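Side-chain contacts in dihydrodipicolinate synthase (Rhodopseudomonas palustris, PDB 3DZ1), which probably condenses pyruvate with an aldehyde partner as a 4-hydroxy-tetrahydrodipicolinate synthase of the DapA family, a TIM-barrel lyase: residues 29-34 / 67-72; 219-224 / 266-271; 86-91 / 124-129; 139-144 / 176-181; 230-233 / 239-242. All coordinates share one frame; numbering follows the deposited sequence.

Contact 1 of 5, residues 29-34 / 67-72; sequences VSIDRL and ATRFIK
Arg69 holds the Asp32 carboxylate at two points, NE and NH2 each taking a different oxygen. The bond from Arg69 NH2 to Asp32 OD2 is short, 2.7 Å, and nearly straight at 172°; it lies in the guanidinium plane and uses the syn lone pair of OD2. Its companion, Arg69 NE to Asp32 OD1 at 3.1 Å, is more bent (153°), meeting OD1 on the syn side but tilted out of the carboxylate plane. The two flat groups are 21° apart, close to coplanar, an arrangement that lets both nitrogens reach a carboxylate oxygen. Arg69 CG, anti to the backbone N, meets Ile31 CG2 at 3.5 Å, and a bend at chi2 then turns CD and the guanidinium toward Asp32, so the aliphatic part of the arginine packs on the isoleucine. On the inner side of the interface, Ile31 CG2 stands over the centre of the Phe70 ring, 3.4 Å from the centroid and almost on the ring normal, a CH-pi contact. Pro19 packs against Ile31 from the loops. Helices 28-40 and 60-73, neighbours on the outer layer of the barrel, run in the same general sense but inclined to each other, the axes of the two short segments 9.6 Å apart at closest. Two bonds fix the rotation of both charged groups, whereas Ile31 and Phe70 are buried; the contact thus couples a partly exposed ion pair to an apolar interior.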
# COMPACT_ATOMS: atom_id res chain seq x y z
N VAL A 29 -4.10 -38.87 6.58
CA VAL A 29 -4.61 -39.48 7.80
C VAL A 29 -5.10 -38.37 8.73
O VAL A 29 -6.16 -38.50 9.35
CB VAL A 29 -3.50 -40.29 8.51
CG1 VAL A 29 -4.05 -40.93 9.77
CG2 VAL A 29 -2.95 -41.35 7.57
N SER A 30 -4.33 -37.29 8.82
CA SER A 30 -4.68 -36.16 9.67
C SER A 30 -5.87 -35.38 9.12
O SER A 30 -6.65 -34.81 9.88
CB SER A 30 -3.48 -35.23 9.84
OG SER A 30 -2.53 -35.81 10.72
N ILE A 31 -6.02 -35.35 7.80
CA ILE A 31 -7.16 -34.66 7.21
C ILE A 31 -8.43 -35.35 7.70
O ILE A 31 -9.39 -34.70 8.09
CB ILE A 31 -7.11 -34.68 5.66
CG1 ILE A 31 -6.00 -33.75 5.17
CG2 ILE A 31 -8.46 -34.26 5.08
CD1 ILE A 31 -5.80 -33.75 3.67
N ASP A 32 -8.43 -36.69 7.70
CA ASP A 32 -9.59 -37.44 8.15
C ASP A 32 -9.81 -37.24 9.65
O ASP A 32 -10.93 -37.09 10.12
CB ASP A 32 -9.44 -38.94 7.86
CG ASP A 32 -9.21 -39.23 6.39
OD1 ASP A 32 -9.80 -38.55 5.53
OD2 ASP A 32 -8.45 -40.18 6.10
N ARG A 33 -8.71 -37.26 10.41
CA ARG A 33 -8.77 -37.10 11.85
C ARG A 33 -9.33 -35.72 12.22
O ARG A 33 -10.16 -35.60 13.13
CB ARG A 33 -7.36 -37.27 12.43
CG ARG A 33 -7.28 -37.30 13.94
CD ARG A 33 -5.83 -37.44 14.35
NE ARG A 33 -5.24 -38.65 13.80
CZ ARG A 33 -4.02 -38.72 13.27
NH1 ARG A 33 -3.26 -37.64 13.20
NH2 ARG A 33 -3.57 -39.87 12.80
N LEU A 34 -8.88 -34.69 11.51
CA LEU A 34 -9.37 -33.33 11.75
C LEU A 34 -10.85 -33.26 11.44
O LEU A 34 -11.63 -32.71 12.21
CB LEU A 34 -8.63 -32.33 10.86
CG LEU A 34 -7.31 -31.75 11.38
CD1 LEU A 34 -6.69 -30.86 10.31
CD2 LEU A 34 -7.57 -30.96 12.65
N ALA A 67 -8.95 -30.68 -1.13
CA ALA A 67 -10.34 -30.26 -1.07
C ALA A 67 -11.25 -31.48 -1.16
O ALA A 67 -12.23 -31.59 -0.41
CB ALA A 67 -10.65 -29.31 -2.21
N THR A 68 -10.92 -32.40 -2.07
CA THR A 68 -11.72 -33.61 -2.25
C THR A 68 -11.70 -34.52 -1.03
O THR A 68 -12.74 -35.05 -0.63
CB THR A 68 -11.23 -34.43 -3.47
OG1 THR A 68 -11.33 -33.63 -4.65
CG2 THR A 68 -12.09 -35.67 -3.66
N ARG A 69 -10.53 -34.69 -0.43
CA ARG A 69 -10.40 -35.53 0.76
C ARG A 69 -11.34 -35.04 1.85
O ARG A 69 -12.06 -35.84 2.47
CB ARG A 69 -8.95 -35.49 1.27
CG ARG A 69 -8.67 -36.48 2.40
CD ARG A 69 -8.28 -37.83 1.86
NE ARG A 69 -8.08 -38.83 2.91
CZ ARG A 69 -7.57 -40.04 2.71
NH1 ARG A 69 -7.18 -40.40 1.49
NH2 ARG A 69 -7.44 -40.89 3.71
N PHE A 70 -11.34 -33.73 2.08
CA PHE A 70 -12.19 -33.12 3.10
C PHE A 70 -13.68 -33.26 2.76
O PHE A 70 -14.49 -33.58 3.63
CB PHE A 70 -11.86 -31.63 3.26
CG PHE A 70 -10.72 -31.35 4.19
CD1 PHE A 70 -10.83 -31.59 5.55
CD2 PHE A 70 -9.53 -30.81 3.70
CE1 PHE A 70 -9.78 -31.30 6.42
CE2 PHE A 70 -8.47 -30.52 4.56
CZ PHE A 70 -8.60 -30.76 5.92
N ILE A 71 -14.02 -33.00 1.51
CA ILE A 71 -15.40 -33.08 1.07
C ILE A 71 -15.97 -34.49 1.28
O ILE A 71 -17.06 -34.65 1.82
CB ILE A 71 -15.55 -32.69 -0.42
CG1 ILE A 71 -15.17 -31.21 -0.60
CG2 ILE A 71 -16.98 -32.90 -0.89
CD1 ILE A 71 -15.14 -30.75 -2.04
N LYS A 72 -15.22 -35.50 0.86
CA LYS A 72 -15.67 -36.88 0.99
C LYS A 72 -15.77 -37.37 2.43
O LYS A 72 -16.60 -38.21 2.75
CB LYS A 72 -14.74 -37.80 0.20
CG LYS A 72 -14.69 -37.49 -1.29
CD LYS A 72 -16.07 -37.60 -1.92
CE LYS A 72 -16.02 -37.35 -3.42
NZ LYS A 72 -17.37 -37.47 -4.02

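Contact 2 of 5, residues 219-224 / 266-271; sequences GYCFPD and KYVLKK
Cys221 meets Val268 with both atoms of its short side chain. Its CB lies 3.7 Å from Val268 CG1, and one bond farther on SG comes to 3.6 Å from the same methyl, so the C-S bond lies against one branch of the valine. The sulfur also reaches the other branch, at 3.9 Å from Val268 CG2. This placement follows from a chi1 of 55°, which sets SG between the backbone N and the carbonyl carbon of its own residue. Leu269 borders the cysteine more loosely: its CD2 is 4.1 Å from the backbone Cys221 O, an oxygen that accepts a hydrogen bond from Arg272. The amide of Cys221 is bonded in turn to Glu255, so the backbone N and O of Cys221 both have partners while its side chain faces apolar groups. Phe222 adds a lighter touch, CE2 to Val268 CG1 at 4.2 Å, its ring approaching obliquely and its side chain crossing the valine at about a right angle. The ring also packs on Leu251 and Leu299, from helices 238-255 and 289-301. Phe222 occupies the N-cap position of helix 223-234. The arrangement is that of a TIM-barrel beta-alpha turn: the chain leaves strand 215-218, the eighth of the barrel, and its connection into the next helix is covered by helix 260-271, one of the helices that follow the eighth strand.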
# COMPACT_ATOMS: atom_id res chain seq x y z
N GLY A 219 -10.57 -20.44 12.63
CA GLY A 219 -9.38 -21.25 12.48
C GLY A 219 -8.77 -21.48 13.87
O GLY A 219 -7.71 -22.08 14.00
N TYR A 220 -9.46 -20.99 14.90
CA TYR A 220 -9.01 -21.13 16.28
C TYR A 220 -8.82 -22.60 16.65
O TYR A 220 -9.66 -23.44 16.31
CB TYR A 220 -10.02 -20.47 17.23
CG TYR A 220 -9.63 -20.49 18.69
CD1 TYR A 220 -8.38 -20.04 19.11
CD2 TYR A 220 -10.52 -20.95 19.66
CE1 TYR A 220 -8.03 -20.04 20.46
CE2 TYR A 220 -10.18 -20.95 21.01
CZ TYR A 220 -8.93 -20.50 21.40
OH TYR A 220 -8.61 -20.50 22.74
N CYS A 221 -7.72 -22.91 17.35
CA CYS A 221 -7.41 -24.29 17.73
C CYS A 221 -8.37 -24.96 18.70
O CYS A 221 -8.20 -26.13 19.04
CB CYS A 221 -5.97 -24.37 18.27
SG CYS A 221 -5.57 -23.27 19.64
N PHE A 222 -9.39 -24.23 19.16
CA PHE A 222 -10.40 -24.81 20.03
C PHE A 222 -11.77 -24.51 19.44
O PHE A 222 -12.60 -23.83 20.05
CB PHE A 222 -10.29 -24.26 21.45
CG PHE A 222 -9.20 -24.91 22.26
CD1 PHE A 222 -9.42 -26.12 22.90
CD2 PHE A 222 -7.94 -24.32 22.33
CE1 PHE A 222 -8.40 -26.75 23.61
CE2 PHE A 222 -6.91 -24.94 23.04
CZ PHE A 222 -7.14 -26.16 23.69
N PRO A 223 -12.03 -25.00 18.22
CA PRO A 223 -13.32 -24.75 17.59
C PRO A 223 -14.42 -25.36 18.44
O PRO A 223 -15.56 -24.88 18.45
CB PRO A 223 -13.18 -25.42 16.23
CG PRO A 223 -12.26 -26.57 16.52
CD PRO A 223 -11.22 -25.93 17.41
N ASP A 224 -14.07 -26.42 19.17
CA ASP A 224 -15.02 -27.09 20.04
C ASP A 224 -15.55 -26.14 21.12
O ASP A 224 -16.73 -26.20 21.49
CB ASP A 224 -14.39 -28.36 20.65
CG ASP A 224 -13.02 -28.12 21.28
OD1 ASP A 224 -12.20 -27.37 20.70
OD2 ASP A 224 -12.74 -28.71 22.35
N LYS A 266 -1.16 -25.05 14.31
CA LYS A 266 -0.63 -26.38 14.04
C LYS A 266 0.06 -27.00 15.25
O LYS A 266 -0.01 -28.21 15.45
CB LYS A 266 0.29 -26.35 12.82
CG LYS A 266 -0.49 -26.23 11.51
CD LYS A 266 0.39 -26.51 10.30
CE LYS A 266 -0.46 -26.81 9.07
NZ LYS A 266 0.37 -27.22 7.91
N TYR A 267 0.74 -26.18 16.04
CA TYR A 267 1.41 -26.66 17.24
C TYR A 267 0.37 -27.24 18.20
O TYR A 267 0.54 -28.34 18.72
CB TYR A 267 2.17 -25.52 17.91
CG TYR A 267 2.70 -25.86 19.29
CD1 TYR A 267 3.73 -26.78 19.45
CD2 TYR A 267 2.16 -25.27 20.43
CE1 TYR A 267 4.21 -27.12 20.72
CE2 TYR A 267 2.63 -25.59 21.71
CZ TYR A 267 3.65 -26.52 21.84
OH TYR A 267 4.11 -26.84 23.10
N VAL A 268 -0.70 -26.49 18.44
CA VAL A 268 -1.74 -26.94 19.36
C VAL A 268 -2.54 -28.14 18.82
O VAL A 268 -2.82 -29.08 19.56
CB VAL A 268 -2.72 -25.79 19.69
CG1 VAL A 268 -3.84 -26.30 20.59
CG2 VAL A 268 -1.97 -24.66 20.39
N LEU A 269 -2.90 -28.10 17.55
CA LEU A 269 -3.67 -29.20 16.96
C LEU A 269 -2.87 -30.50 17.02
O LEU A 269 -3.45 -31.58 17.11
CB LEU A 269 -4.04 -28.87 15.51
CG LEU A 269 -5.06 -27.74 15.35
CD1 LEU A 269 -5.21 -27.38 13.88
CD2 LEU A 269 -6.39 -28.17 15.93
N LYS A 270 -1.55 -30.40 16.99
CA LYS A 270 -0.70 -31.58 17.07
C LYS A 270 -0.72 -32.06 18.52
O LYS A 270 -0.86 -33.25 18.79
CB LYS A 270 0.74 -31.24 16.66
CG LYS A 270 1.71 -32.41 16.77
CD LYS A 270 3.14 -31.96 16.52
CE LYS A 270 4.13 -33.07 16.82
NZ LYS A 270 5.54 -32.56 16.82
N LYS A 271 -0.59 -31.11 19.44
CA LYS A 271 -0.60 -31.41 20.86
C LYS A 271 -1.94 -32.03 21.26
O LYS A 271 -2.01 -32.82 22.20
CB LYS A 271 -0.35 -30.12 21.65
CG LYS A 271 -0.32 -30.29 23.15
CD LYS A 271 -0.04 -28.95 23.85
CE LYS A 271 1.39 -28.48 23.62
NZ LYS A 271 2.37 -29.41 24.25

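Contact 3 of 5, residues 86-91 / 124-129; sequences PGFAAM and FRQATE
Phe88 packs its ring against one turn of a neighbouring helix at Gln126 and Ala127, an apolar helix-to-helix contact on the outer layer of the barrel close to a subunit boundary. The evidence is in the outer ring atoms: CZ comes to 3.5 Å from Gln126 CB, and CE1 to 3.6 Å from Ala127 CA, so the aromatic group meets the backbone as much as the side chains. One face of the ring looks onto the Gln126 peptide, whose carbonyl oxygen stands 4.1 Å above the plane, over the centre. The Gln126 amide is turned 82° from the ring plane, nearly perpendicular, and its OE1 lies 3.8 Å from Phe88 CZ. Phe88 is the first residue of helix 88-101, following Gly87 at the N-cap position, and this helix and helix 117-131 are the successive outer helices that follow the third and fourth strands of the TIM barrel. A chi1 of -64°, with CG anti to the carbonyl carbon, carries the ring across to the second helix. Replacing Phe88 by an alanine would probably open a gap beside Ala127 and leave Gln126 CB without its aromatic neighbour. Tyr123 meets the Phe88 ring, and Pro283 of the second subunit packs on both Phe88 and Gln126. One turn farther along the first helix, selenomethionine Met91 is extended through chi1 and chi2 and bends at chi3 (-64°). Its SE approaches Ala127 CB at 4.2 Å, against a methyl that Phe88 CE1 also reaches, at 4.1 Å.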
# COMPACT_ATOMS: atom_id res chain seq x y z
N PRO A 86 -5.61 -15.76 -8.80
CA PRO A 86 -5.14 -14.63 -9.59
C PRO A 86 -5.93 -14.47 -10.88
O PRO A 86 -6.01 -13.37 -11.44
CB PRO A 86 -3.68 -14.99 -9.86
CG PRO A 86 -3.30 -15.78 -8.65
CD PRO A 86 -4.50 -16.68 -8.50
N GLY A 87 -6.52 -15.56 -11.35
CA GLY A 87 -7.29 -15.51 -12.58
C GLY A 87 -8.57 -16.32 -12.50
O GLY A 87 -8.70 -17.21 -11.65
N PHE A 88 -9.50 -16.04 -13.41
CA PHE A 88 -10.79 -16.72 -13.43
C PHE A 88 -10.79 -18.16 -13.92
O PHE A 88 -11.65 -18.95 -13.54
CB PHE A 88 -11.79 -15.91 -14.27
CG PHE A 88 -12.10 -14.56 -13.69
CD1 PHE A 88 -12.47 -14.43 -12.35
CD2 PHE A 88 -12.03 -13.41 -14.48
CE1 PHE A 88 -12.77 -13.18 -11.81
CE2 PHE A 88 -12.34 -12.16 -13.95
CZ PHE A 88 -12.71 -12.04 -12.61
N ALA A 89 -9.82 -18.51 -14.77
CA ALA A 89 -9.75 -19.87 -15.29
C ALA A 89 -9.47 -20.86 -14.16
O ALA A 89 -10.13 -21.89 -14.03
CB ALA A 89 -8.66 -19.97 -16.35
N ALA A 90 -8.47 -20.54 -13.33
CA ALA A 90 -8.12 -21.40 -12.21
C ALA A 90 -9.28 -21.46 -11.22
O ALA A 90 -9.58 -22.52 -10.66
CB ALA A 90 -6.87 -20.88 -11.52
N MSE A 91 -9.93 -20.33 -11.01
CA MSE A 91 -11.06 -20.25 -10.10
C MSE A 91 -12.20 -21.15 -10.57
O MSE A 91 -12.78 -21.89 -9.78
CB MSE A 91 -11.55 -18.81 -9.98
CG MSE A 91 -12.71 -18.64 -9.00
SE MSE A 91 -13.38 -16.82 -8.95
CE MSE A 91 -11.78 -15.97 -8.25
N PHE A 124 -16.67 -8.99 -8.71
CA PHE A 124 -17.52 -10.09 -8.30
C PHE A 124 -18.53 -10.53 -9.35
O PHE A 124 -18.90 -11.70 -9.38
CB PHE A 124 -18.16 -9.77 -6.95
CG PHE A 124 -17.19 -9.88 -5.81
CD1 PHE A 124 -16.66 -11.12 -5.46
CD2 PHE A 124 -16.72 -8.74 -5.16
CE1 PHE A 124 -15.68 -11.23 -4.48
CE2 PHE A 124 -15.73 -8.84 -4.18
CZ PHE A 124 -15.21 -10.08 -3.85
N ARG A 125 -18.95 -9.62 -10.22
CA ARG A 125 -19.87 -10.00 -11.28
C ARG A 125 -19.08 -10.87 -12.26
O ARG A 125 -19.61 -11.82 -12.83
CB ARG A 125 -20.43 -8.77 -12.00
CG ARG A 125 -21.36 -7.91 -11.16
CD ARG A 125 -22.30 -7.08 -12.02
NE ARG A 125 -21.59 -6.21 -12.96
CZ ARG A 125 -21.05 -5.04 -12.65
NH1 ARG A 125 -21.13 -4.57 -11.41
NH2 ARG A 125 -20.41 -4.33 -13.57
N GLN A 126 -17.81 -10.54 -12.44
CA GLN A 126 -16.96 -11.32 -13.35
C GLN A 126 -16.64 -12.66 -12.69
O GLN A 126 -16.55 -13.69 -13.36
CB GLN A 126 -15.66 -10.58 -13.66
CG GLN A 126 -15.86 -9.21 -14.28
CD GLN A 126 -14.54 -8.51 -14.52
OE1 GLN A 126 -13.65 -8.53 -13.67
NE2 GLN A 126 -14.42 -7.86 -15.67
N ALA A 127 -16.46 -12.63 -11.37
CA ALA A 127 -16.14 -13.83 -10.60
C ALA A 127 -17.28 -14.84 -10.66
O ALA A 127 -17.04 -16.03 -10.87
CB ALA A 127 -15.83 -13.45 -9.15
N THR A 128 -18.51 -14.37 -10.47
CA THR A 128 -19.66 -15.28 -10.51
C THR A 128 -19.91 -15.80 -11.93
O THR A 128 -20.36 -16.93 -12.12
CB THR A 128 -20.95 -14.60 -9.99
OG1 THR A 128 -21.19 -13.39 -10.71
CG2 THR A 128 -20.84 -14.31 -8.50
N GLU A 129 -19.60 -14.97 -12.92
CA GLU A 129 -19.78 -15.38 -14.31
C GLU A 129 -18.81 -16.52 -14.58
O GLU A 129 -19.10 -17.45 -15.34
CB GLU A 129 -19.49 -14.21 -15.25
CG GLU A 129 -19.48 -14.59 -16.72
CD GLU A 129 -19.15 -13.41 -17.62
OE1 GLU A 129 -18.08 -12.79 -17.42
OE2 GLU A 129 -19.97 -13.10 -18.52

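Contact 4 of 5, residues 139-144 / 176-181; sequences LQDYPL and LEKITT
Lys178 donates through NZ to Asp141 OD2 at 2.7 Å, a salt bridge made on the syn lone pair of the oxygen, the side that faces OD1. The two side chains come from opposite directions, and the contact across the segments is carried by this pair: their CA atoms are 10.9 Å apart. Lys178 covers rather more than half of that distance. Its chain is extended as far as CD, 3.6 Å from Asp141 OD2, and the turn at chi3 (-77°) then swings CE and NZ so that NZ meets the oxygen. The ammonium has further acceptors, the carboxylate of Asp172 and the backbone oxygen of Met150, so three oxygens share this buried cation, two of them from carboxylates whose charge would probably stabilise it. An asparagine in place of Asp141 would probably leave Lys178 with one negative partner fewer, weakening the tie between strand and helix. The backbone of Asp141 is also bonded to Lys169 of the adjacent strand. Ile155 of helix 152-161 packs against both Asp141 and Lys178, and His170 touches the lysine as well. The pair therefore joins the C-terminal end of strand 137-141 to the first turn of helix 176-188, with strand 165-170 and helix 152-161 beside it.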
# COMPACT_ATOMS: atom_id res chain seq x y z
N LEU A 139 -18.73 -14.45 0.34
CA LEU A 139 -17.96 -13.22 0.12
C LEU A 139 -17.05 -13.00 1.33
O LEU A 139 -17.53 -12.84 2.45
CB LEU A 139 -18.92 -12.03 -0.03
CG LEU A 139 -18.27 -10.64 -0.16
CD1 LEU A 139 -17.37 -10.60 -1.39
CD2 LEU A 139 -19.36 -9.58 -0.26
N GLN A 140 -15.74 -13.00 1.10
CA GLN A 140 -14.79 -12.78 2.20
C GLN A 140 -14.40 -11.30 2.30
O GLN A 140 -13.86 -10.73 1.36
CB GLN A 140 -13.53 -13.63 2.02
CG GLN A 140 -12.46 -13.31 3.05
CD GLN A 140 -11.28 -14.26 3.00
OE1 GLN A 140 -10.88 -14.72 1.93
NE2 GLN A 140 -10.71 -14.56 4.16
N ASP A 141 -14.69 -10.72 3.46
CA ASP A 141 -14.40 -9.31 3.75
C ASP A 141 -13.37 -9.27 4.87
O ASP A 141 -13.72 -9.31 6.05
CB ASP A 141 -15.70 -8.62 4.17
CG ASP A 141 -15.51 -7.16 4.54
OD1 ASP A 141 -14.46 -6.58 4.19
OD2 ASP A 141 -16.43 -6.60 5.16
N TYR A 142 -12.10 -9.16 4.50
CA TYR A 142 -11.00 -9.17 5.47
C TYR A 142 -9.94 -8.13 5.10
O TYR A 142 -8.85 -8.47 4.64
CB TYR A 142 -10.40 -10.58 5.46
CG TYR A 142 -9.43 -10.92 6.57
CD1 TYR A 142 -9.36 -10.17 7.74
CD2 TYR A 142 -8.62 -12.05 6.46
CE1 TYR A 142 -8.51 -10.55 8.78
CE2 TYR A 142 -7.77 -12.43 7.49
CZ TYR A 142 -7.72 -11.68 8.65
OH TYR A 142 -6.88 -12.07 9.67
N PRO A 143 -10.26 -6.84 5.31
CA PRO A 143 -9.37 -5.72 5.00
C PRO A 143 -7.96 -5.84 5.59
O PRO A 143 -6.97 -5.51 4.94
CB PRO A 143 -10.11 -4.52 5.59
CG PRO A 143 -11.55 -4.92 5.47
CD PRO A 143 -11.52 -6.36 5.89
N LEU A 144 -7.88 -6.31 6.83
CA LEU A 144 -6.60 -6.45 7.51
C LEU A 144 -5.52 -7.12 6.66
O LEU A 144 -4.37 -6.68 6.64
CB LEU A 144 -6.76 -7.23 8.81
CG LEU A 144 -5.45 -7.37 9.60
CD1 LEU A 144 -5.04 -6.00 10.11
CD2 LEU A 144 -5.62 -8.34 10.75
N LEU A 176 -18.12 -4.31 14.07
CA LEU A 176 -19.37 -4.55 14.77
C LEU A 176 -20.54 -3.77 14.17
O LEU A 176 -21.63 -4.32 13.98
CB LEU A 176 -19.22 -4.20 16.26
CG LEU A 176 -18.29 -5.13 17.06
CD1 LEU A 176 -18.25 -4.70 18.52
CD2 LEU A 176 -18.77 -6.58 16.94
N GLU A 177 -20.32 -2.49 13.84
CA GLU A 177 -21.40 -1.69 13.27
C GLU A 177 -21.83 -2.19 11.89
O GLU A 177 -22.99 -2.03 11.50
CB GLU A 177 -20.99 -0.22 13.18
CG GLU A 177 -20.68 0.46 14.52
CD GLU A 177 -21.81 0.35 15.54
OE1 GLU A 177 -22.99 0.27 15.14
OE2 GLU A 177 -21.51 0.37 16.75
N LYS A 178 -20.91 -2.79 11.14
CA LYS A 178 -21.23 -3.31 9.82
C LYS A 178 -22.30 -4.40 9.93
O LYS A 178 -23.20 -4.48 9.10
CB LYS A 178 -19.97 -3.87 9.14
CG LYS A 178 -20.24 -4.64 7.86
CD LYS A 178 -18.94 -4.99 7.13
CE LYS A 178 -18.37 -3.78 6.40
NZ LYS A 178 -17.06 -4.08 5.75
N ILE A 179 -22.20 -5.24 10.94
CA ILE A 179 -23.17 -6.30 11.12
C ILE A 179 -24.54 -5.67 11.36
O ILE A 179 -25.52 -6.03 10.70
CB ILE A 179 -22.81 -7.22 12.30
CG1 ILE A 179 -21.46 -7.89 12.03
CG2 ILE A 179 -23.90 -8.27 12.50
CD1 ILE A 179 -20.99 -8.80 13.15
N THR A 180 -24.60 -4.73 12.29
CA THR A 180 -25.84 -4.05 12.61
C THR A 180 -26.45 -3.39 11.37
O THR A 180 -27.65 -3.51 11.12
CB THR A 180 -25.62 -2.97 13.69
OG1 THR A 180 -25.20 -3.62 14.91
CG2 THR A 180 -26.89 -2.18 13.95
N THR A 181 -25.62 -2.70 10.58
CA THR A 181 -26.09 -2.03 9.37
C THR A 181 -26.68 -3.03 8.37
O THR A 181 -27.76 -2.80 7.82
CB THR A 181 -24.95 -1.24 8.70
OG1 THR A 181 -24.50 -0.21 9.59
CG2 THR A 181 -25.43 -0.60 7.40

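Contact 5 of 5, residues 230-233 / 239-242; sequences VKLS and DLAH
Leu232 and Ala241 form the apolar centre of this contact, their CB atoms 3.8 Å apart where the backbones come closest, with CA atoms 5.1 Å from each other. The leucine then spreads over the neighbouring residue: CD2 lies 4.0 Å from Leu240 CB, and the two leucine side chains cross at about a right angle. The chi1 of Leu232 (-71°) sets CG anti to its carbonyl carbon, on the side of helix 238-255, and from there the two methyls diverge; CD1 comes nearest to the backbone, 3.7 Å from Leu240 O. A second kind of contact pairs polar with apolar: Ser233 OG stands 3.7 Å from Ala241 CB. That hydroxyl is already engaged within its own helix, bonded to the carbonyl oxygen of Val229, so it can face a methyl without needing a polar mate there. Helices 223-234 and 238-255 are joined by a short turn, and this is the packing of a helical hairpin near its bend. Next to Ala241, His242 turns to other partners, bonding to Glu210 and meeting Tyr297 of the third subunit edge-to-face. The contact is one of apolar packing: the small alanine permits the close backbone approach, and the branched leucine packs over Ala241 and the neighbouring Leu240.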
# COMPACT_ATOMS: atom_id res chain seq x y z
N VAL A 230 -20.85 -19.82 20.72
CA VAL A 230 -21.93 -19.52 19.78
C VAL A 230 -23.27 -19.98 20.35
O VAL A 230 -24.28 -19.26 20.28
CB VAL A 230 -21.67 -20.21 18.41
CG1 VAL A 230 -22.87 -20.04 17.48
CG2 VAL A 230 -20.42 -19.62 17.76
N LYS A 231 -23.29 -21.17 20.93
CA LYS A 231 -24.51 -21.70 21.52
C LYS A 231 -25.00 -20.85 22.68
O LYS A 231 -26.18 -20.50 22.76
CB LYS A 231 -24.29 -23.14 22.00
CG LYS A 231 -24.16 -24.15 20.88
CD LYS A 231 -24.00 -25.55 21.44
CE LYS A 231 -24.07 -26.60 20.34
NZ LYS A 231 -23.91 -27.97 20.91
N LEU A 232 -24.10 -20.51 23.59
CA LEU A 232 -24.46 -19.69 24.74
C LEU A 232 -24.96 -18.32 24.30
O LEU A 232 -25.91 -17.78 24.88
CB LEU A 232 -23.26 -19.52 25.68
CG LEU A 232 -22.84 -20.77 26.46
CD1 LEU A 232 -21.48 -20.54 27.12
CD2 LEU A 232 -23.91 -21.11 27.50
N SER A 233 -24.33 -17.77 23.27
CA SER A 233 -24.72 -16.46 22.76
C SER A 233 -26.14 -16.50 22.20
O SER A 233 -26.95 -15.62 22.48
CB SER A 233 -23.74 -15.99 21.69
OG SER A 233 -22.42 -15.90 22.20
N ASP A 239 -23.65 -13.57 30.24
CA ASP A 239 -22.54 -13.75 31.17
C ASP A 239 -21.79 -15.05 30.92
O ASP A 239 -20.57 -15.07 30.92
CB ASP A 239 -23.01 -13.70 32.62
CG ASP A 239 -23.52 -12.32 33.02
OD1 ASP A 239 -23.18 -11.33 32.33
OD2 ASP A 239 -24.23 -12.21 34.04
N LEU A 240 -22.52 -16.14 30.70
CA LEU A 240 -21.87 -17.43 30.45
C LEU A 240 -21.07 -17.38 29.16
O LEU A 240 -19.94 -17.87 29.10
CB LEU A 240 -22.91 -18.55 30.37
CG LEU A 240 -23.70 -18.83 31.65
CD1 LEU A 240 -24.62 -20.02 31.44
CD2 LEU A 240 -22.74 -19.10 32.79
N ALA A 241 -21.65 -16.78 28.13
CA ALA A 241 -20.99 -16.66 26.84
C ALA A 241 -19.70 -15.86 26.98
O ALA A 241 -18.64 -16.30 26.53
CB ALA A 241 -21.92 -16.00 25.83
N HIS A 242 -19.79 -14.70 27.61
CA HIS A 242 -18.60 -13.86 27.80
C HIS A 242 -17.58 -14.46 28.76
O HIS A 242 -16.38 -14.21 28.63
CB HIS A 242 -19.02 -12.46 28.28
CG HIS A 242 -19.51 -11.58 27.18
ND1 HIS A 242 -18.69 -10.71 26.50
CD2 HIS A 242 -20.73 -11.48 26.60
CE1 HIS A 242 -19.39 -10.10 25.55
NE2 HIS A 242 -20.63 -10.56 25.59

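How the contacts relate
All five contacts belong to one TIM barrel, distributed around it mostly in its outer helices, with contact 4 reaching the end of a strand. Contacts 3 and 4 are the pair that touch, Phe124 CZ lying 3.3 Å from Leu139 CD1, between helix 117-131 and strand 137-141, which follow each other in the chain. Contacts 2 and 5 share helix 223-234; contact 5 is nested within the chain between the segments of contact 2, their centres 21 Å apart. Contacts 1 and 2 come within about 4 Å at their nearest atoms without touching. In contact 4 the side chain of Asp141 is about 11 Å from that of Met217, the predicted pyruvate-binding residue. Contacts 4 and 5 both border the third subunit, contact 3 the second.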